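Local coordinates for protein DTDP-4-dehydrorhamnose reductase, rfbD ortholog (Clostridium acetobutylicum, PDB 1VL0) that binds NADH and probably uses it to reduce dTDP-6-deoxy-L-lyxo-4-hexulose to dTDP-L-rhamnose, at residues A101-D114 / V148-W162. Residues are numbered along the deposited sequence; the frame is centred on the assembly and turned at random.
Sequences AYSVGAEIVQISTD and VKALNPKYYIVRTAW. With NAI (1,4-dihydronicotinamide adenine dinucleotide), chain D.
Ala106 O is gripped twice, by Asn152 ND2 at 2.9 Å along a nearly straight N-H (170°) and by a water that also donates to Asn152 OD1. This junction lies where helices 83-104 and 136-151 each turn into neighbouring parallel strands of the Rossmann-type sheet of the extended short-chain dehydrogenases. With CG anti to the backbone N (chi1 -164°), the Asn152 amide reaches across to Ala106, while its OD1 takes the N-H of Lys154 in an Asx turn; ND2 also reaches Ala98 O. From here strands 107-113 and 155-160 run parallel, Ile108 beside Tyr155, with Ile108 N giving to Lys154 O and Ile108 O receiving Tyr156 N, a pattern continuing to Thr160. On one face Tyr156 CD1 meets Val109 CG2 obliquely (3.6 Å) and Tyr156 OH donates to Glu107 OE2 at 2.5 Å, from above the carboxylate plane. On the other, Val148 packs CG1 on Ile108 CG2 (3.8 Å) and CG2 on Gln110 CB. The strands' carboxyl ends border the nicotinamide, Ser112 O 3.3 Å from cofactor C6N and Thr160 O 3.2 Å from its C5N. Beyond them, one water joins Asp114 OD1 to Trp162 N and another links Asp114 OD2 to Trp162 NE1.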
ATOM      1  N   ALA A 101      16.552  -7.291   5.020  1.00 34.24           N
ATOM      2  CA  ALA A 101      16.210  -7.141   6.432  1.00 33.13           C
ATOM      3  C   ALA A 101      15.103  -8.094   6.833  1.00 33.24           C
ATOM      4  O   ALA A 101      15.253  -8.856   7.788  1.00 33.73           O
ATOM      5  CB  ALA A 101      15.831  -5.690   6.759  1.00 33.27           C
ATOM      6  N   TYR A 102      13.979  -8.040   6.141  1.00 32.26           N
ATOM      7  CA  TYR A 102      12.874  -8.961   6.389  1.00 31.52           C
ATOM      8  C   TYR A 102      13.278 -10.432   6.497  1.00 33.36           C
ATOM      9  O   TYR A 102      12.824 -11.140   7.365  1.00 33.97           O
ATOM     10  CB  TYR A 102      11.778  -8.805   5.335  1.00 32.32           C
ATOM     11  CG  TYR A 102      10.569  -9.662   5.628  1.00 30.26           C
ATOM     12  CD1 TYR A 102       9.642  -9.278   6.573  1.00 28.67           C
ATOM     13  CD2 TYR A 102      10.383 -10.899   4.983  1.00 31.16           C
ATOM     14  CE1 TYR A 102       8.542 -10.077   6.866  1.00 33.67           C
ATOM     15  CE2 TYR A 102       9.305 -11.721   5.288  1.00 30.71           C
ATOM     16  CZ  TYR A 102       8.377 -11.304   6.232  1.00 32.85           C
ATOM     17  OH  TYR A 102       7.276 -12.060   6.568  1.00 34.05           O
ATOM     18  N   SER A 103      14.148 -10.871   5.605  1.00 33.66           N
ATOM     19  CA  SER A 103      14.606 -12.244   5.586  1.00 34.70           C
ATOM     20  C   SER A 103      15.299 -12.637   6.858  1.00 35.57           C
ATOM     21  O   SER A 103      15.247 -13.797   7.196  1.00 36.26           O
ATOM     22  CB  SER A 103      15.526 -12.491   4.385  1.00 34.50           C
ATOM     23  OG  SER A 103      14.737 -12.342   3.191  1.00 44.43           O
ATOM     24  N   VAL A 104      15.915 -11.691   7.574  1.00 35.66           N
ATOM     25  CA  VAL A 104      16.624 -12.018   8.834  1.00 35.26           C
ATOM     26  C   VAL A 104      15.906 -11.487  10.093  1.00 35.64           C
ATOM     27  O   VAL A 104      16.448 -11.540  11.205  1.00 37.63           O
ATOM     28  CB  VAL A 104      18.131 -11.568   8.776  1.00 35.35           C
ATOM     29  CG1 VAL A 104      18.813 -12.294   7.642  1.00 36.88           C
ATOM     30  CG2 VAL A 104      18.286 -10.029   8.587  1.00 33.99           C
ATOM     31  N   GLY A 105      14.699 -10.986   9.905  1.00 34.74           N
ATOM     32  CA  GLY A 105      13.886 -10.446  10.993  1.00 35.62           C
ATOM     33  C   GLY A 105      14.274  -9.042  11.428  1.00 36.58           C
ATOM     34  O   GLY A 105      13.855  -8.608  12.526  1.00 37.95           O
ATOM     35  N   ALA A 106      15.012  -8.310  10.579  1.00 33.99           N
ATOM     36  CA  ALA A 106      15.492  -6.997  10.943  1.00 31.49           C
ATOM     37  C   ALA A 106      14.504  -5.871  10.616  1.00 33.53           C
ATOM     38  O   ALA A 106      13.684  -5.977   9.711  1.00 33.05           O
ATOM     39  CB  ALA A 106      16.851  -6.725  10.312  1.00 32.28           C
ATOM     40  N   GLU A 107      14.608  -4.795  11.388  1.00 33.76           N
ATOM     41  CA  GLU A 107      13.831  -3.534  11.193  1.00 34.38           C
ATOM     42  C   GLU A 107      14.585  -2.714  10.192  1.00 32.13           C
ATOM     43  O   GLU A 107      15.772  -2.900  10.014  1.00 32.15           O
ATOM     44  CB  GLU A 107      13.804  -2.731  12.498  1.00 33.63           C
ATOM     45  CG  GLU A 107      13.218  -3.446  13.718  1.00 41.14           C
ATOM     46  CD  GLU A 107      13.265  -2.558  14.954  1.00 39.95           C
ATOM     47  OE1 GLU A 107      14.359  -2.395  15.510  1.00 55.50           O
ATOM     48  OE2 GLU A 107      12.232  -1.987  15.349  1.00 58.43           O
ATOM     49  N   ILE A 108      13.902  -1.817   9.513  1.00 32.44           N
ATOM     50  CA  ILE A 108      14.568  -0.942   8.610  1.00 30.25           C
ATOM     51  C   ILE A 108      14.140   0.500   8.852  1.00 30.66           C
ATOM     52  O   ILE A 108      12.937   0.797   8.923  1.00 30.68           O
ATOM     53  CB  ILE A 108      14.366  -1.354   7.114  1.00 31.86           C
ATOM     54  CG1 ILE A 108      14.983  -0.281   6.206  1.00 34.12           C
ATOM     55  CG2 ILE A 108      12.885  -1.541   6.731  1.00 31.35           C
ATOM     56  CD1 ILE A 108      15.236  -0.679   4.843  1.00 34.90           C
ATOM     57  N   VAL A 109      15.128   1.399   8.991  1.00 30.45           N
ATOM     58  CA  VAL A 109      14.865   2.829   8.959  1.00 30.52           C
ATOM     59  C   VAL A 109      15.288   3.311   7.591  1.00 31.75           C
ATOM     60  O   VAL A 109      16.391   3.091   7.146  1.00 30.82           O
ATOM     61  CB  VAL A 109      15.622   3.648  10.008  1.00 30.16           C
ATOM     62  CG1 VAL A 109      15.323   5.105   9.900  1.00 32.35           C
ATOM     63  CG2 VAL A 109      15.263   3.191  11.418  1.00 32.62           C
ATOM     64  N   GLN A 110      14.377   4.003   6.935  1.00 30.77           N
ATOM     65  CA  GLN A 110      14.631   4.624   5.618  1.00 31.90           C
ATOM     66  C   GLN A 110      14.459   6.155   5.719  1.00 32.41           C
ATOM     67  O   GLN A 110      13.379   6.666   6.061  1.00 32.44           O
ATOM     68  CB  GLN A 110      13.617   4.083   4.639  1.00 33.82           C
ATOM     69  CG  GLN A 110      13.497   4.850   3.311  1.00 31.44           C
ATOM     70  CD  GLN A 110      14.763   4.788   2.496  1.00 38.73           C
ATOM     71  OE1 GLN A 110      15.667   3.971   2.757  1.00 36.31           O
ATOM     72  NE2 GLN A 110      14.834   5.641   1.493  1.00 39.22           N
ATOM     73  N   ILE A 111      15.519   6.867   5.416  1.00 30.30           N
ATOM     74  CA  ILE A 111      15.475   8.286   5.493  1.00 32.40           C
ATOM     75  C   ILE A 111      14.986   8.838   4.142  1.00 32.05           C
ATOM     76  O   ILE A 111      15.472   8.434   3.069  1.00 31.77           O
ATOM     77  CB  ILE A 111      16.873   8.889   5.860  1.00 33.45           C
ATOM     78  CG1 ILE A 111      17.491   8.205   7.088  1.00 29.83           C
ATOM     79  CG2 ILE A 111      16.702  10.408   6.089  1.00 34.09           C
ATOM     80  CD1 ILE A 111      16.836   8.479   8.415  1.00 29.80           C
ATOM     81  N   SER A 112      14.035   9.757   4.204  1.00 32.92           N
ATOM     82  CA  SER A 112      13.410  10.283   3.025  1.00 32.26           C
ATOM     83  C   SER A 112      13.342  11.829   3.094  1.00 32.71           C
ATOM     84  O   SER A 112      14.058  12.471   3.883  1.00 32.51           O
ATOM     85  CB  SER A 112      11.996   9.675   2.850  1.00 32.39           C
ATOM     86  OG  SER A 112      11.447   9.882   1.533  1.00 37.29           O
ATOM     87  N   THR A 113      12.461  12.416   2.281  1.00 34.14           N
ATOM     88  CA  THR A 113      12.560  13.813   1.885  1.00 32.52           C
ATOM     89  C   THR A 113      11.219  14.530   1.777  1.00 34.20           C
ATOM     90  O   THR A 113      10.193  13.958   1.433  1.00 35.64           O
ATOM     91  CB  THR A 113      13.377  13.921   0.553  1.00 32.01           C
ATOM     92  OG1 THR A 113      13.481  15.293   0.114  1.00 33.56           O
ATOM     93  CG2 THR A 113      12.698  13.200  -0.593  1.00 29.59           C
ATOM     94  N   ASP A 114      11.253  15.815   2.077  1.00 33.93           N
ATOM     95  CA  ASP A 114      10.166  16.766   1.756  1.00 36.55           C
ATOM     96  C   ASP A 114       9.894  16.926   0.268  1.00 34.41           C
ATOM     97  O   ASP A 114       8.847  17.386  -0.113  1.00 36.93           O
ATOM     98  CB  ASP A 114      10.513  18.163   2.360  1.00 38.09           C
ATOM     99  CG  ASP A 114      11.779  18.806   1.735  1.00 45.50           C
ATOM    100  OD1 ASP A 114      12.838  18.147   1.671  1.00 44.78           O
ATOM    101  OD2 ASP A 114      11.799  19.976   1.283  1.00 51.83           O
ATOM    102  N   VAL A 148       9.963  -0.010   0.719  1.00 31.70           N
ATOM    103  CA  VAL A 148      10.292  -0.335   2.103  1.00 34.61           C
ATOM    104  C   VAL A 148       9.025  -0.833   2.846  1.00 33.94           C
ATOM    105  O   VAL A 148       9.034  -1.870   3.463  1.00 33.94           O
ATOM    106  CB  VAL A 148      10.949   0.868   2.811  1.00 32.73           C
ATOM    107  CG1 VAL A 148      11.017   0.655   4.278  1.00 38.24           C
ATOM    108  CG2 VAL A 148      12.342   1.102   2.273  1.00 32.67           C
ATOM    109  N   LYS A 149       7.935  -0.094   2.750  1.00 31.82           N
ATOM    110  CA  LYS A 149       6.738  -0.463   3.422  1.00 33.89           C
ATOM    111  C   LYS A 149       6.150  -1.767   2.876  1.00 37.00           C
ATOM    112  O   LYS A 149       5.542  -2.547   3.609  1.00 39.42           O
ATOM    113  CB  LYS A 149       5.704   0.633   3.270  1.00 35.19           C
ATOM    114  CG  LYS A 149       6.103   1.933   3.872  1.00 38.94           C
ATOM    115  CD  LYS A 149       4.894   2.868   4.014  1.00 40.75           C
ATOM    116  CE  LYS A 149       4.635   3.573   2.735  1.00 43.39           C
ATOM    117  NZ  LYS A 149       3.509   4.529   2.917  1.00 57.28           N
ATOM    118  N   ALA A 150       6.313  -2.015   1.579  1.00 36.35           N
ATOM    119  CA  ALA A 150       5.705  -3.207   0.966  1.00 33.19           C
ATOM    120  C   ALA A 150       6.453  -4.445   1.358  1.00 30.93           C
ATOM    121  O   ALA A 150       5.868  -5.494   1.495  1.00 31.03           O
ATOM    122  CB  ALA A 150       5.723  -3.095  -0.541  1.00 34.65           C
ATOM    123  N   LEU A 151       7.758  -4.312   1.533  1.00 28.90           N
ATOM    124  CA  LEU A 151       8.622  -5.475   1.735  1.00 28.67           C
ATOM    125  C   LEU A 151       9.019  -5.814   3.178  1.00 29.36           C
ATOM    126  O   LEU A 151       9.647  -6.830   3.404  1.00 30.80           O
ATOM    127  CB  LEU A 151       9.871  -5.282   0.905  1.00 28.58           C
ATOM    128  CG  LEU A 151       9.632  -5.298  -0.608  1.00 31.11           C
ATOM    129  CD1 LEU A 151      10.828  -4.745  -1.308  1.00 31.11           C
ATOM    130  CD2 LEU A 151       9.277  -6.716  -1.112  1.00 34.65           C
ATOM    131  N   ASN A 152       8.697  -4.944   4.138  1.00 32.47           N
ATOM    132  CA  ASN A 152       9.063  -5.130   5.536  1.00 30.72           C
ATOM    133  C   ASN A 152       8.064  -4.405   6.472  1.00 31.32           C
ATOM    134  O   ASN A 152       8.080  -3.183   6.528  1.00 31.45           O
ATOM    135  CB  ASN A 152      10.532  -4.655   5.784  1.00 32.38           C
ATOM    136  CG  ASN A 152      11.113  -5.155   7.101  1.00 36.72           C
ATOM    137  OD1 ASN A 152      10.367  -5.429   8.049  1.00 32.63           O
ATOM    138  ND2 ASN A 152      12.443  -5.297   7.164  1.00 31.48           N
ATOM    139  N   PRO A 153       7.229  -5.153   7.210  1.00 30.54           N
ATOM    140  CA  PRO A 153       6.307  -4.551   8.200  1.00 30.92           C
ATOM    141  C   PRO A 153       6.925  -3.819   9.404  1.00 30.58           C
ATOM    142  O   PRO A 153       6.191  -3.070  10.061  1.00 31.06           O
ATOM    143  CB  PRO A 153       5.495  -5.750   8.715  1.00 29.40           C
ATOM    144  CG  PRO A 153       5.621  -6.767   7.656  1.00 33.25           C
ATOM    145  CD  PRO A 153       7.047  -6.612   7.156  1.00 29.91           C
ATOM    146  N   LYS A 154       8.187  -4.128   9.753  1.00 31.99           N
ATOM    147  CA  LYS A 154       8.970  -3.414  10.750  1.00 29.61           C
ATOM    148  C   LYS A 154       9.754  -2.287  10.096  1.00 31.35           C
ATOM    149  O   LYS A 154      10.955  -2.347   9.958  1.00 30.18           O
ATOM    150  CB  LYS A 154       9.869  -4.366  11.572  1.00 30.04           C
ATOM    151  CG  LYS A 154       9.061  -5.288  12.473  1.00 29.98           C
ATOM    152  CD  LYS A 154       9.941  -6.199  13.414  1.00 35.37           C
ATOM    153  CE  LYS A 154       9.091  -6.745  14.585  1.00 40.92           C
ATOM    154  NZ  LYS A 154       8.584  -5.681  15.511  1.00 35.35           N
ATOM    155  N   TYR A 155       9.035  -1.224   9.685  1.00 30.32           N
ATOM    156  CA  TYR A 155       9.640  -0.115   9.016  1.00 28.67           C
ATOM    157  C   TYR A 155       9.473   1.204   9.774  1.00 30.44           C
ATOM    158  O   TYR A 155       8.501   1.426  10.502  1.00 31.15           O
ATOM    159  CB  TYR A 155       9.084   0.065   7.564  1.00 31.59           C
ATOM    160  CG  TYR A 155       7.701   0.602   7.540  1.00 28.29           C
ATOM    161  CD1 TYR A 155       6.622  -0.252   7.565  1.00 30.03           C
ATOM    162  CD2 TYR A 155       7.459   1.970   7.495  1.00 31.17           C
ATOM    163  CE1 TYR A 155       5.327   0.248   7.561  1.00 31.43           C
ATOM    164  CE2 TYR A 155       6.166   2.476   7.520  1.00 31.93           C
ATOM    165  CZ  TYR A 155       5.112   1.612   7.559  1.00 33.33           C
ATOM    166  OH  TYR A 155       3.809   2.094   7.557  1.00 34.91           O
ATOM    167  N   TYR A 156      10.430   2.103   9.529  1.00 32.78           N
ATOM    168  CA  TYR A 156      10.351   3.506   9.953  1.00 31.58           C
ATOM    169  C   TYR A 156      10.773   4.327   8.736  1.00 32.71           C
ATOM    170  O   TYR A 156      11.810   4.125   8.171  1.00 32.91           O
ATOM    171  CB  TYR A 156      11.289   3.829  11.098  1.00 29.33           C
ATOM    172  CG  TYR A 156      11.301   2.894  12.294  1.00 27.56           C
ATOM    173  CD1 TYR A 156      12.078   1.750  12.290  1.00 31.12           C
ATOM    174  CD2 TYR A 156      10.594   3.195  13.442  1.00 28.68           C
ATOM    175  CE1 TYR A 156      12.148   0.931  13.406  1.00 30.22           C
ATOM    176  CE2 TYR A 156      10.642   2.371  14.544  1.00 29.50           C
ATOM    177  CZ  TYR A 156      11.446   1.261  14.525  1.00 29.10           C
ATOM    178  OH  TYR A 156      11.471   0.419  15.632  1.00 33.30           O
ATOM    179  N   ILE A 157       9.914   5.217   8.294  1.00 30.72           N
ATOM    180  CA  ILE A 157      10.294   6.173   7.235  1.00 31.64           C
ATOM    181  C   ILE A 157      10.369   7.507   7.921  1.00 33.59           C
ATOM    182  O   ILE A 157       9.402   7.920   8.556  1.00 34.29           O
ATOM    183  CB  ILE A 157       9.279   6.153   6.084  1.00 34.36           C
ATOM    184  CG1 ILE A 157       9.428   4.829   5.284  1.00 35.67           C
ATOM    185  CG2 ILE A 157       9.446   7.346   5.124  1.00 32.52           C
ATOM    186  CD1 ILE A 157       8.238   4.514   4.502  1.00 39.22           C
ATOM    187  N   VAL A 158      11.530   8.152   7.826  1.00 33.66           N
ATOM    188  CA  VAL A 158      11.763   9.444   8.472  1.00 32.43           C
ATOM    189  C   VAL A 158      12.131  10.492   7.409  1.00 31.91           C
ATOM    190  O   VAL A 158      13.218  10.409   6.799  1.00 34.04           O
ATOM    191  CB  VAL A 158      12.853   9.360   9.542  1.00 32.81           C
ATOM    192  CG1 VAL A 158      13.004  10.722  10.275  1.00 35.86           C
ATOM    193  CG2 VAL A 158      12.536   8.213  10.583  1.00 35.37           C
ATOM    194  N   ARG A 159      11.177  11.372   7.097  1.00 31.87           N
ATOM    195  CA  ARG A 159      11.361  12.413   6.096  1.00 29.55           C
ATOM    196  C   ARG A 159      12.035  13.604   6.714  1.00 32.78           C
ATOM    197  O   ARG A 159      11.597  14.116   7.736  1.00 33.16           O
ATOM    198  CB  ARG A 159      10.025  12.857   5.472  1.00 32.85           C
ATOM    199  CG  ARG A 159       9.226  11.746   4.863  1.00 33.19           C
ATOM    200  CD  ARG A 159       8.095  12.282   4.011  1.00 31.73           C
ATOM    201  NE  ARG A 159       7.302  11.208   3.402  1.00 31.80           N
ATOM    202  CZ  ARG A 159       5.988  11.085   3.417  1.00 35.16           C
ATOM    203  NH1 ARG A 159       5.212  11.968   4.025  1.00 34.50           N
ATOM    204  NH2 ARG A 159       5.452  10.037   2.803  1.00 33.93           N
ATOM    205  N   THR A 160      13.085  14.087   6.074  1.00 34.07           N
ATOM    206  CA  THR A 160      13.746  15.271   6.561  1.00 34.11           C
ATOM    207  C   THR A 160      13.981  16.298   5.435  1.00 34.90           C
ATOM    208  O   THR A 160      13.539  16.089   4.304  1.00 35.93           O
ATOM    209  CB  THR A 160      15.015  14.922   7.321  1.00 33.91           C
ATOM    210  OG1 THR A 160      15.487  16.108   7.999  1.00 33.54           O
ATOM    211  CG2 THR A 160      16.143  14.508   6.410  1.00 34.59           C
ATOM    212  N   ALA A 161      14.628  17.421   5.764  1.00 33.66           N
ATOM    213  CA  ALA A 161      14.799  18.511   4.797  1.00 34.62           C
ATOM    214  C   ALA A 161      15.886  19.461   5.258  1.00 36.57           C
ATOM    215  O   ALA A 161      16.166  19.551   6.463  1.00 35.82           O
ATOM    216  CB  ALA A 161      13.482  19.300   4.647  1.00 35.27           C
ATOM    217  N   TRP A 162      16.482  20.163   4.289  1.00 34.69           N
ATOM    218  CA  TRP A 162      17.390  21.294   4.556  1.00 35.39           C
ATOM    219  C   TRP A 162      18.420  20.854   5.576  1.00 34.93           C
ATOM    220  O   TRP A 162      18.649  21.510   6.594  1.00 34.77           O
ATOM    221  CB  TRP A 162      16.606  22.481   5.074  1.00 34.80           C
ATOM    222  CG  TRP A 162      15.700  23.111   4.092  1.00 35.41           C
ATOM    223  CD1 TRP A 162      15.057  22.519   3.021  1.00 35.92           C
ATOM    224  CD2 TRP A 162      15.268  24.473   4.100  1.00 34.81           C
ATOM    225  NE1 TRP A 162      14.266  23.441   2.372  1.00 36.19           N
ATOM    226  CE2 TRP A 162      14.401  24.653   2.991  1.00 35.82           C
ATOM    227  CE3 TRP A 162      15.578  25.579   4.888  1.00 35.88           C
ATOM    228  CZ2 TRP A 162      13.838  25.881   2.679  1.00 34.71           C
ATOM    229  CZ3 TRP A 162      15.015  26.760   4.594  1.00 34.04           C
ATOM    230  CH2 TRP A 162      14.152  26.921   3.490  1.00 34.78           C
TER
HETATM  231  PA  NAI D 300      25.152  12.495   2.240  0.50 41.38           P
HETATM  232  O1A NAI D 300      25.102  12.885   0.789  0.50 39.89           O
HETATM  233  O2A NAI D 300      25.951  13.440   3.104  0.50 22.07           O
HETATM  234  O5B NAI D 300      25.638  10.966   2.286  0.50 38.92           O
HETATM  235  C5B NAI D 300      24.949  10.034   1.476  0.50 34.22           C
HETATM  236  C4B NAI D 300      25.770   8.765   1.289  0.50 23.79           C
HETATM  237  O4B NAI D 300      25.247   8.014   0.195  0.50 22.31           O
HETATM  238  C3B NAI D 300      27.239   8.975   0.928  0.50 31.62           C
HETATM  239  O3B NAI D 300      28.076   8.538   1.982  0.50 33.56           O
HETATM  240  C2B NAI D 300      27.393   8.122  -0.340  0.50 32.58           C
HETATM  241  O2B NAI D 300      28.695   7.597  -0.567  0.50 40.42           O
HETATM  242  C1B NAI D 300      26.284   7.095  -0.090  0.50 29.17           C
HETATM  243  N9A NAI D 300      25.960   6.135  -1.160  0.50 25.84           N
HETATM  244  C8A NAI D 300      25.755   6.455  -2.473  0.50 30.37           C
HETATM  245  N7A NAI D 300      25.512   5.316  -3.154  0.50 32.83           N
HETATM  246  C5A NAI D 300      25.575   4.255  -2.317  0.50 33.36           C
HETATM  247  C6A NAI D 300      25.407   2.885  -2.529  0.50 24.76           C
HETATM  248  N6A NAI D 300      25.154   2.405  -3.737  0.50 22.53           N
HETATM  249  N1A NAI D 300      25.525   2.020  -1.465  0.50 27.32           N
HETATM  250  C2A NAI D 300      25.798   2.521  -0.187  0.50 31.71           C
HETATM  251  N3A NAI D 300      25.994   3.863   0.020  0.50 24.65           N
HETATM  252  C4A NAI D 300      25.868   4.744  -1.033  0.50 36.36           C
HETATM  253  O3  NAI D 300      23.644  12.324   2.757  0.50 40.14           O
HETATM  254  PN  NAI D 300      22.914  13.146   3.946  0.50 39.16           P
HETATM  255  O1N NAI D 300      23.177  12.518   5.255  0.50 20.82           O
HETATM  256  O2N NAI D 300      23.034  14.591   3.649  0.50 29.88           O
HETATM  257  O5D NAI D 300      21.403  12.636   3.669  0.50 42.09           O
HETATM  258  C5D NAI D 300      20.876  11.594   4.481  0.50 37.26           C
HETATM  259  C4D NAI D 300      19.462  11.299   4.057  0.50 41.95           C
HETATM  260  O4D NAI D 300      18.623  12.469   4.165  0.50 37.93           O
HETATM  261  C3D NAI D 300      19.374  10.804   2.615  0.50 41.45           C
HETATM  262  O3D NAI D 300      18.587   9.648   2.681  0.50 37.29           O
HETATM  263  C2D NAI D 300      18.688  11.927   1.838  0.50 39.39           C
HETATM  264  O2D NAI D 300      17.862  11.560   0.737  0.50 22.87           O
HETATM  265  C1D NAI D 300      17.864  12.573   2.958  0.50 43.27           C
HETATM  266  N1N NAI D 300      17.582  13.990   2.741  0.50 39.67           N
HETATM  267  C2N NAI D 300      18.608  14.900   2.869  0.50 38.61           C
HETATM  268  C3N NAI D 300      18.313  16.249   2.684  0.50 45.79           C
HETATM  269  C7N NAI D 300      19.419  17.237   2.464  0.50 50.89           C
HETATM  270  O7N NAI D 300      19.102  18.597   2.591  0.50 35.62           O
HETATM  271  N7N NAI D 300      20.655  16.819   2.160  0.50 56.31           N
HETATM  272  C4N NAI D 300      17.003  16.647   2.384  0.50 44.32           C
HETATM  273  C5N NAI D 300      15.975  15.712   2.257  0.50 26.17           C
HETATM  274  C6N NAI D 300      16.308  14.374   2.443  0.50 37.81           C
HETATM  275  O   HOH W   1      11.266  -7.691   9.598  1.00 28.64           O
HETATM  276  O   HOH W   2      15.428  19.168   1.519  1.00 34.33           O
HETATM  277  O   HOH W   3      12.974  21.807   0.132  1.00 42.79           O